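Local atomic coordinates of GTPase-activating protein skywalker (Drosophila melanogaster, PDB entry 5HJQ), a protein that acts as a GTPase-activating protein for Rab35 in synaptic vesicle protein turnover and binds phosphoinositides through its TBC domain. Residues K98-L101 with R102-W106; E322-P325 with D326-K329; L350-A353 with A354-R358. One frame throughout, in Å; residues are numbered along the deposited sequence.

Contact 1 (K98-L101 with R102-W106); sequences KNIL and RENSW. With I3P (D-myo-inositol-1,4,5-triphosphate), chain B.
The carbonyl oxygen of I100 is gripped twice by N104, where helix 94-103 ends. The backbone N of N104 reaches I100 O at 2.8 Å, and the side-chain ND2 closes on I100 O at 3.0 Å, its oxygen partner lying 17° out of the amide plane. Asparagine suits this helix end because its short amide can fold back on its own turn, which brings ND2 against the methyl CG2 of I100 as well; OD1 is taken by the backbone N of R80. One turn earlier, K98 and R102 run alongside each other toward the inositol trisphosphate. Extended from CG to NE, the arginine lays one face of its guanidinium against the methylenes of K98, with CE 3.7 Å above the plane. Both cationic ends reach the same phosphate: K98 NZ donates to O51 at 2.6 Å, and R102 NH2 to O53 at 3.1 Å with a nearly straight bond of 171°. R102 NH2 is also salt-bridged to E297, a second anionic partner, while a water joins R102 NH1 to N99 OD1; N99 ND2 is bonded to the carbonyl oxygen of R95. K98 and R102 are both experimentally established phosphoinositide-binding residues. A leucine in place of R102 would probably leave phosphate oxygen O53 and E297 without this cationic partner. On the apolar side, the edge of the W106 ring meets L101 CD2 at 3.9 Å from CZ3. There I100 and W106 pack on helix 82-91, L101 and W106 on helix 113-122, and K98 and L101 against helix 284-297.

Contact 2 (E322-P325 with D326-K329); sequences EWSP and DNIK
A short helical turn, 325-328, begins here in the TBC domain, with S324 at its N-cap position and P325 as its first residue. Proline suits that place: the first turn of a helix asks for no backbone N-H donor from it, and its ring restricts phi to a helical value, here -51°. The serine side chain makes no capping bond; the first-turn N-H groups are met by backbone, S324 O receiving the backbone N of N327 at 3.1 Å, the donor standing 48° above the carbonyl plane, and a second, weak bond from I328 N at 3.4 Å. P325 O is used in a similar way, accepting K329 N at 3.0 Å and, weakly, I328 N. The result is a mixture of three- and four-residue spacings.

The apolar part of the contact is carried by I328. Its CG1 occupies the position between the backbone N and the carbonyl carbon (chi1 81°), while CG2 lies anti to the carbonyl carbon and reaches back over the turn. That methyl comes within 3.4 Å of S324 O and 3.7 Å of W323 CA, and meets the indole of W323 near the plane of the ring, 4.2 Å from CE3. The two side chains cross at about a right angle. Branched and apolar, I328 suits this place because it meets W323 with CG2 while its side chain also touches the surrounding helices. I328 rests on F313 and C317 of helix 300-317, on A335 of helix 332-341 and on I261 of helix 252-261; W323 makes an edge-to-face contact with F339 of helix 332-341.

Contact 3 (L350-A353 with A354-R358); sequences LLHA and AFSIR. With I3P (D-myo-inositol-1,4,5-triphosphate), chain B.
This is a local contact within the last turns of helix 347-356, where the chain leaves the helix for the inositol trisphosphate pocket. The backbone bonds of the turn are slack: A354 N to L350 O and F355 N to L351 O are both weak, at 3.4 Å. A side-chain bond adds to these: S356 OG donates to H352 O at 2.7 Å, approaching 33° out of the carbonyl plane. With OG anti to its carbonyl carbon (chi1 -62°), the hydroxyl meets the carbonyl oxygen of H352, one turn back; a small hydroxyl suits this place because it can reach a carbonyl four residues earlier. S356 N meanwhile bonds to A353 O.

F355 packs along L351, four residues before it, its CE2 4.2 Å from L351 CG, while CD2 approaches L351 O obliquely. Helix 347-356 packs here on helices 284-297 and 300-317 in the all-helical TBC (RabGAP) domain, whose pocket holds the ligand. L351 touches apolar I290 and also R289 of helix 284-297, and F355 touches E297 there and R304 of helix 300-317. A354, with a single methyl, probably allows close approach to V308 of helix 300-317.

Beyond the helix, R358 turns back, its chain bent at chi2 and chi3, and its guanidinium spans protein and ligand. NH1 donates to F355 O at 2.9 Å, which helps fix the rotation of the group. On the ligand, NH2 reaches hydroxyl oxygen O6 at 3.3 Å, in the guanidinium plane and at 155°, while NE makes a weak bond to phosphate oxygen O12 at 2.7 Å. Arginine suits the place because its fixed positive charge matches a phosphate and its several donors serve ligand and protein at once. R304 NH1 also holds the carbonyls of A354 and I357.

Contacts 1 and 3 belong to one site. Their centres lie 13 Å apart, both touch the inositol trisphosphate, and they meet directly where F355 CD1 packs 3.2 Å from R102 CZ. Helix 94-103 brings K98 and R102 to one phosphate, and the chain leaving helix 347-356 brings R358 to a different phosphate and to a ring hydroxyl; K300 and R304 of helix 300-317 add further hydrogen bonds to the ligand. Contact 2 stands apart: its centre is 36 Å from that of contact 1 and 27 Å from that of contact 3. It connects to the pocket through the fold, since I328 packs near the far end of helix 300-317.

Contact 1 (K98-L101 with R102-W106)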
loop_
_atom_site.group_PDB
_atom_site.type_symbol
_atom_site.label_atom_id
_atom_site.label_comp_id
_atom_site.label_asym_id
_atom_site.label_seq_id
_atom_site.Cartn_x
_atom_site.Cartn_y
_atom_site.Cartn_z
ATOM N N LYS A 98 -7.587 -6.440 14.926
ATOM C CA LYS A 98 -6.820 -6.967 13.801
ATOM C C LYS A 98 -7.597 -8.049 13.064
ATOM O O LYS A 98 -7.651 -8.057 11.835
ATOM C CB LYS A 98 -5.472 -7.527 14.272
ATOM C CG LYS A 98 -4.662 -8.187 13.163
ATOM C CD LYS A 98 -3.299 -8.664 13.654
ATOM C CE LYS A 98 -3.425 -9.852 14.593
ATOM N NZ LYS A 98 -2.088 -10.395 14.964
ATOM N N ASN A 99 -8.209 -8.951 13.824
ATOM C CA ASN A 99 -8.951 -10.062 13.239
ATOM C C ASN A 99 -10.275 -9.630 12.626
ATOM O O ASN A 99 -10.706 -10.190 11.623
ATOM C CB ASN A 99 -9.185 -11.151 14.288
ATOM C CG ASN A 99 -7.973 -12.049 14.473
ATOM O OD1 ASN A 99 -7.744 -12.966 13.685
ATOM N ND2 ASN A 99 -7.189 -11.786 15.513
ATOM N N ILE A 100 -10.915 -8.631 13.222
ATOM C CA ILE A 100 -12.146 -8.085 12.661
ATOM C C ILE A 100 -11.859 -7.457 11.304
ATOM O O ILE A 100 -12.589 -7.676 10.336
ATOM C CB ILE A 100 -12.784 -7.038 13.593
ATOM C CG1 ILE A 100 -13.387 -7.721 14.821
ATOM C CG2 ILE A 100 -13.851 -6.238 12.859
ATOM C CD1 ILE A 100 -13.621 -6.790 15.974
ATOM N N LEU A 101 -10.779 -6.686 11.242
ATOM C CA LEU A 101 -10.367 -6.038 10.004
ATOM C C LEU A 101 -10.054 -7.059 8.913
ATOM O O LEU A 101 -10.334 -6.824 7.736
ATOM C CB LEU A 101 -9.150 -5.149 10.253
ATOM C CG LEU A 101 -9.405 -3.909 11.112
ATOM C CD1 LEU A 101 -8.096 -3.357 11.636
ATOM C CD2 LEU A 101 -10.168 -2.842 10.328
ATOM N N ARG A 102 -9.485 -8.193 9.312
ATOM C CA ARG A 102 -9.140 -9.248 8.364
ATOM C C ARG A 102 -10.372 -9.945 7.788
ATOM O O ARG A 102 -10.390 -10.311 6.613
ATOM C CB ARG A 102 -8.222 -10.288 9.020
ATOM C CG ARG A 102 -6.824 -9.785 9.349
ATOM C CD ARG A 102 -5.967 -10.888 9.959
ATOM N NE ARG A 102 -4.637 -10.415 10.337
ATOM C CZ ARG A 102 -3.681 -11.196 10.833
ATOM N NH1 ARG A 102 -3.908 -12.489 11.009
ATOM N NH2 ARG A 102 -2.498 -10.686 11.145
ATOM N N GLU A 103 -11.404 -10.119 8.611
ATOM C CA GLU A 103 -12.547 -10.943 8.215
ATOM C C GLU A 103 -13.784 -10.158 7.778
ATOM O O GLU A 103 -14.587 -10.661 6.985
ATOM C CB GLU A 103 -12.925 -11.890 9.352
ATOM C CG GLU A 103 -11.736 -12.551 10.019
ATOM C CD GLU A 103 -11.891 -14.056 10.136
ATOM O OE1 GLU A 103 -12.655 -14.632 9.330
ATOM O OE2 GLU A 103 -11.237 -14.668 11.011
ATOM N N ASN A 104 -13.936 -8.935 8.278
ATOM C CA ASN A 104 -15.069 -8.108 7.880
ATOM C C ASN A 104 -14.821 -7.414 6.545
ATOM O O ASN A 104 -14.009 -6.490 6.449
ATOM C CB ASN A 104 -15.393 -7.072 8.956
ATOM C CG ASN A 104 -16.152 -7.664 10.130
ATOM O OD1 ASN A 104 -17.358 -7.444 10.289
ATOM N ND2 ASN A 104 -15.449 -8.423 10.960
ATOM N N SER A 105 -15.534 -7.866 5.519
ATOM C CA SER A 105 -15.405 -7.298 4.185
ATOM C C SER A 105 -16.467 -6.234 3.930
ATOM O O SER A 105 -17.385 -6.440 3.132
ATOM C CB SER A 105 -15.500 -8.400 3.129
ATOM O OG SER A 105 -15.339 -7.873 1.825
ATOM N N TRP A 106 -16.340 -5.101 4.618
ATOM C CA TRP A 106 -17.235 -3.969 4.408
ATOM C C TRP A 106 -17.231 -3.562 2.942
ATOM O O TRP A 106 -16.170 -3.487 2.322
ATOM C CB TRP A 106 -16.826 -2.781 5.279
ATOM C CG TRP A 106 -16.855 -3.060 6.748
ATOM C CD1 TRP A 106 -17.960 -3.184 7.537
ATOM C CD2 TRP A 106 -15.724 -3.233 7.611
ATOM N NE1 TRP A 106 -17.589 -3.428 8.836
ATOM C CE2 TRP A 106 -16.222 -3.463 8.909
ATOM C CE3 TRP A 106 -14.341 -3.210 7.414
ATOM C CZ2 TRP A 106 -15.385 -3.673 10.002
ATOM C CZ3 TRP A 106 -13.512 -3.424 8.502
ATOM C CH2 TRP A 106 -14.037 -3.651 9.779
HETATM C C1 I3P B . 3.229 -15.168 13.541
HETATM C C2 I3P B . 3.625 -15.279 15.003
HETATM C C3 I3P B . 4.156 -13.960 15.567
HETATM C C4 I3P B . 3.610 -12.666 14.964
HETATM C C5 I3P B . 2.673 -12.740 13.763
HETATM C C6 I3P B . 2.145 -14.142 13.428
HETATM O O1 I3P B . 2.720 -16.408 13.014
HETATM O O2 I3P B . 2.503 -15.659 15.743
HETATM O O3 I3P B . 3.893 -13.935 16.968
HETATM O O4 I3P B . 4.746 -11.865 14.585
HETATM O O5 I3P B . 1.575 -11.892 14.004
HETATM O O6 I3P B . 1.638 -14.163 12.098
HETATM P P1 I3P B . 3.241 -17.831 13.549
HETATM O O11 I3P B . 2.710 -18.081 14.916
HETATM O O12 I3P B . 2.726 -18.912 12.625
HETATM O O13 I3P B . 4.781 -17.875 13.556
HETATM P P4 I3P B . 5.028 -10.518 15.413
HETATM O O41 I3P B . 4.059 -10.429 16.568
HETATM O O42 I3P B . 4.840 -9.314 14.488
HETATM O O43 I3P B . 6.480 -10.535 15.949
HETATM P P5 I3P B . 0.790 -11.276 12.786
HETATM O O51 I3P B . -0.070 -10.164 13.263
HETATM O O52 I3P B . 1.768 -10.740 11.772
HETATM O O53 I3P B . -0.078 -12.324 12.139
HETATM O O HOH W 1 -6.252 -14.083 11.704
#

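Contact 2 (E322-P325 with D326-K329)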
loop_
_atom_site.group_PDB
_atom_site.type_symbol
_atom_site.label_atom_id
_atom_site.label_comp_id
_atom_site.label_asym_id
_atom_site.label_seq_id
_atom_site.Cartn_x
_atom_site.Cartn_y
_atom_site.Cartn_z
ATOM N N GLU A 322 -2.382 -16.516 -21.616
ATOM C CA GLU A 322 -1.350 -15.555 -21.999
ATOM C C GLU A 322 -0.097 -15.687 -21.151
ATOM O O GLU A 322 0.986 -15.253 -21.551
ATOM C CB GLU A 322 -1.877 -14.121 -21.851
ATOM C CG GLU A 322 -2.958 -14.013 -20.797
ATOM C CD GLU A 322 -3.691 -12.692 -20.801
ATOM O OE1 GLU A 322 -3.033 -11.638 -20.911
ATOM O OE2 GLU A 322 -4.936 -12.710 -20.697
ATOM N N TRP A 323 -0.252 -16.253 -19.959
ATOM C CA TRP A 323 0.849 -16.329 -19.007
ATOM C C TRP A 323 1.671 -17.603 -19.214
ATOM O O TRP A 323 2.193 -18.188 -18.266
ATOM C CB TRP A 323 0.316 -16.240 -17.570
ATOM C CG TRP A 323 -0.796 -15.216 -17.404
ATOM C CD1 TRP A 323 -2.108 -15.469 -17.146
ATOM C CD2 TRP A 323 -0.686 -13.791 -17.518
ATOM N NE1 TRP A 323 -2.820 -14.306 -17.069
ATOM C CE2 TRP A 323 -1.974 -13.259 -17.301
ATOM C CE3 TRP A 323 0.371 -12.916 -17.781
ATOM C CZ2 TRP A 323 -2.232 -11.896 -17.337
ATOM C CZ3 TRP A 323 0.110 -11.558 -17.816
ATOM C CH2 TRP A 323 -1.182 -11.064 -17.595
ATOM N N SER A 324 1.779 -18.020 -20.473
ATOM C CA SER A 324 2.707 -19.071 -20.870
ATOM C C SER A 324 4.114 -18.475 -20.879
ATOM O O SER A 324 4.262 -17.264 -21.047
ATOM C CB SER A 324 2.333 -19.639 -22.244
ATOM O OG SER A 324 2.630 -18.717 -23.280
ATOM N N PRO A 325 5.148 -19.317 -20.690
ATOM C CA PRO A 325 6.535 -18.837 -20.602
ATOM C C PRO A 325 6.950 -17.911 -21.745
ATOM O O PRO A 325 7.697 -16.959 -21.521
ATOM C CB PRO A 325 7.350 -20.132 -20.647
ATOM C CG PRO A 325 6.453 -21.150 -20.050
ATOM C CD PRO A 325 5.060 -20.774 -20.479
ATOM N N ASP A 326 6.453 -18.182 -22.948
ATOM C CA ASP A 326 6.891 -17.468 -24.143
ATOM C C ASP A 326 6.433 -16.011 -24.186
ATOM O O ASP A 326 7.098 -15.166 -24.785
ATOM C CB ASP A 326 6.398 -18.201 -25.392
ATOM C CG ASP A 326 6.620 -19.699 -25.311
ATOM O OD1 ASP A 326 7.738 -20.152 -25.632
ATOM O OD2 ASP A 326 5.677 -20.421 -24.925
ATOM N N ASN A 327 5.300 -15.717 -23.557
ATOM C CA ASN A 327 4.763 -14.360 -23.578
ATOM C C ASN A 327 5.289 -13.506 -22.432
ATOM O O ASN A 327 5.305 -12.279 -22.522
ATOM C CB ASN A 327 3.235 -14.383 -23.530
ATOM C CG ASN A 327 2.632 -15.373 -24.504
ATOM O OD1 ASN A 327 1.843 -16.236 -24.119
ATOM N ND2 ASN A 327 2.999 -15.253 -25.774
ATOM N N ILE A 328 5.718 -14.158 -21.354
ATOM C CA ILE A 328 6.092 -13.439 -20.142
ATOM C C ILE A 328 7.599 -13.370 -19.900
ATOM O O ILE A 328 8.055 -12.530 -19.123
ATOM C CB ILE A 328 5.436 -14.069 -18.895
ATOM C CG1 ILE A 328 6.224 -15.296 -18.426
ATOM C CG2 ILE A 328 3.989 -14.421 -19.180
ATOM C CD1 ILE A 328 5.757 -15.854 -17.101
ATOM N N LYS A 329 8.369 -14.240 -20.552
ATOM C CA LYS A 329 9.812 -14.279 -20.325
ATOM C C LYS A 329 10.455 -12.953 -20.723
ATOM O O LYS A 329 11.472 -12.551 -20.164
ATOM C CB LYS A 329 10.462 -15.435 -21.102
ATOM C CG LYS A 329 11.170 -15.013 -22.377
ATOM C CD LYS A 329 12.059 -16.112 -22.926
ATOM C CE LYS A 329 12.965 -15.571 -24.025
ATOM N NZ LYS A 329 13.799 -14.435 -23.542
#

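Contact 3 (L350-A353 with A354-R358)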
loop_
_atom_site.group_PDB
_atom_site.type_symbol
_atom_site.label_atom_id
_atom_site.label_comp_id
_atom_site.label_asym_id
_atom_site.label_seq_id
_atom_site.Cartn_x
_atom_site.Cartn_y
_atom_site.Cartn_z
ATOM N N LEU A 350 -8.103 -13.412 -1.532
ATOM C CA LEU A 350 -6.744 -12.889 -1.569
ATOM C C LEU A 350 -6.213 -12.718 -0.154
ATOM O O LEU A 350 -5.116 -13.177 0.172
ATOM C CB LEU A 350 -6.706 -11.553 -2.313
ATOM C CG LEU A 350 -5.346 -10.869 -2.473
ATOM C CD1 LEU A 350 -4.448 -11.681 -3.389
ATOM C CD2 LEU A 350 -5.515 -9.450 -3.002
ATOM N N LEU A 351 -7.011 -12.065 0.684
ATOM C CA LEU A 351 -6.640 -11.817 2.073
ATOM C C LEU A 351 -6.581 -13.094 2.907
ATOM O O LEU A 351 -5.839 -13.159 3.889
ATOM C CB LEU A 351 -7.615 -10.829 2.720
ATOM C CG LEU A 351 -7.205 -9.353 2.752
ATOM C CD1 LEU A 351 -6.917 -8.822 1.358
ATOM C CD2 LEU A 351 -8.289 -8.516 3.439
ATOM N N HIS A 352 -7.361 -14.102 2.529
ATOM C CA HIS A 352 -7.359 -15.363 3.263
ATOM C C HIS A 352 -5.989 -16.037 3.169
ATOM O O HIS A 352 -5.442 -16.512 4.168
ATOM C CB HIS A 352 -8.443 -16.305 2.737
ATOM C CG HIS A 352 -8.650 -17.515 3.593
ATOM N ND1 HIS A 352 -9.489 -17.511 4.689
ATOM C CD2 HIS A 352 -8.118 -18.755 3.534
ATOM C CE1 HIS A 352 -9.471 -18.703 5.258
ATOM N NE2 HIS A 352 -8.644 -19.479 4.575
ATOM N N ALA A 353 -5.440 -16.062 1.961
ATOM C CA ALA A 353 -4.140 -16.680 1.714
ATOM C C ALA A 353 -3.024 -15.981 2.483
ATOM O O ALA A 353 -2.212 -16.630 3.139
ATOM C CB ALA A 353 -3.833 -16.677 0.226
ATOM N N ALA A 354 -3.011 -14.653 2.414
ATOM C CA ALA A 354 -1.942 -13.845 2.995
ATOM C C ALA A 354 -1.745 -14.094 4.483
ATOM O O ALA A 354 -0.613 -14.165 4.965
ATOM C CB ALA A 354 -2.215 -12.369 2.747
ATOM N N PHE A 355 -2.848 -14.234 5.207
ATOM C CA PHE A 355 -2.777 -14.384 6.652
ATOM C C PHE A 355 -2.712 -15.849 7.072
ATOM O O PHE A 355 -2.597 -16.159 8.257
ATOM C CB PHE A 355 -3.965 -13.678 7.312
ATOM C CG PHE A 355 -3.958 -12.191 7.115
ATOM C CD1 PHE A 355 -2.982 -11.409 7.706
ATOM C CD2 PHE A 355 -4.912 -11.577 6.322
ATOM C CE1 PHE A 355 -2.965 -10.038 7.525
ATOM C CE2 PHE A 355 -4.899 -10.206 6.135
ATOM C CZ PHE A 355 -3.926 -9.436 6.740
ATOM N N SER A 356 -2.776 -16.746 6.095
ATOM C CA SER A 356 -2.538 -18.164 6.345
ATOM C C SER A 356 -1.042 -18.423 6.511
ATOM O O SER A 356 -0.632 -19.416 7.113
ATOM C CB SER A 356 -3.095 -19.017 5.207
ATOM O OG SER A 356 -4.497 -18.856 5.085
ATOM N N ILE A 357 -0.237 -17.510 5.975
ATOM C CA ILE A 357 1.217 -17.657 5.938
ATOM C C ILE A 357 1.861 -17.496 7.315
ATOM O O ILE A 357 1.736 -16.453 7.958
ATOM C CB ILE A 357 1.840 -16.641 4.965
ATOM C CG1 ILE A 357 1.384 -16.944 3.534
ATOM C CG2 ILE A 357 3.358 -16.670 5.056
ATOM C CD1 ILE A 357 1.782 -15.891 2.521
ATOM N N ARG A 358 2.563 -18.539 7.750
ATOM C CA ARG A 358 3.150 -18.579 9.084
ATOM C C ARG A 358 4.654 -18.327 9.064
ATOM O O ARG A 358 5.282 -18.338 8.006
ATOM C CB ARG A 358 2.863 -19.932 9.739
ATOM C CG ARG A 358 1.397 -20.363 9.682
ATOM C CD ARG A 358 0.604 -19.870 10.886
ATOM N NE ARG A 358 0.580 -18.412 10.980
ATOM C CZ ARG A 358 -0.409 -17.648 10.526
ATOM N NH1 ARG A 358 -1.467 -18.200 9.948
ATOM N NH2 ARG A 358 -0.341 -16.331 10.655
HETATM C C1 I3P B . 3.229 -15.168 13.541
HETATM C C2 I3P B . 3.625 -15.279 15.003
HETATM C C3 I3P B . 4.156 -13.960 15.567
HETATM C C4 I3P B . 3.610 -12.666 14.964
HETATM C C5 I3P B . 2.673 -12.740 13.763
HETATM C C6 I3P B . 2.145 -14.142 13.428
HETATM O O1 I3P B . 2.720 -16.408 13.014
HETATM O O2 I3P B . 2.503 -15.659 15.743
HETATM O O3 I3P B . 3.893 -13.935 16.968
HETATM O O4 I3P B . 4.746 -11.865 14.585
HETATM O O5 I3P B . 1.575 -11.892 14.004
HETATM O O6 I3P B . 1.638 -14.163 12.098
HETATM P P1 I3P B . 3.241 -17.831 13.549
HETATM O O11 I3P B . 2.710 -18.081 14.916
HETATM O O12 I3P B . 2.726 -18.912 12.625
HETATM O O13 I3P B . 4.781 -17.875 13.556
HETATM P P4 I3P B . 5.028 -10.518 15.413
HETATM O O41 I3P B . 4.059 -10.429 16.568
HETATM O O42 I3P B . 4.840 -9.314 14.488
HETATM O O43 I3P B . 6.480 -10.535 15.949
HETATM P P5 I3P B . 0.790 -11.276 12.786
HETATM O O51 I3P B . -0.070 -10.164 13.263
HETATM O O52 I3P B . 1.768 -10.740 11.772
HETATM O O53 I3P B . -0.078 -12.324 12.139
#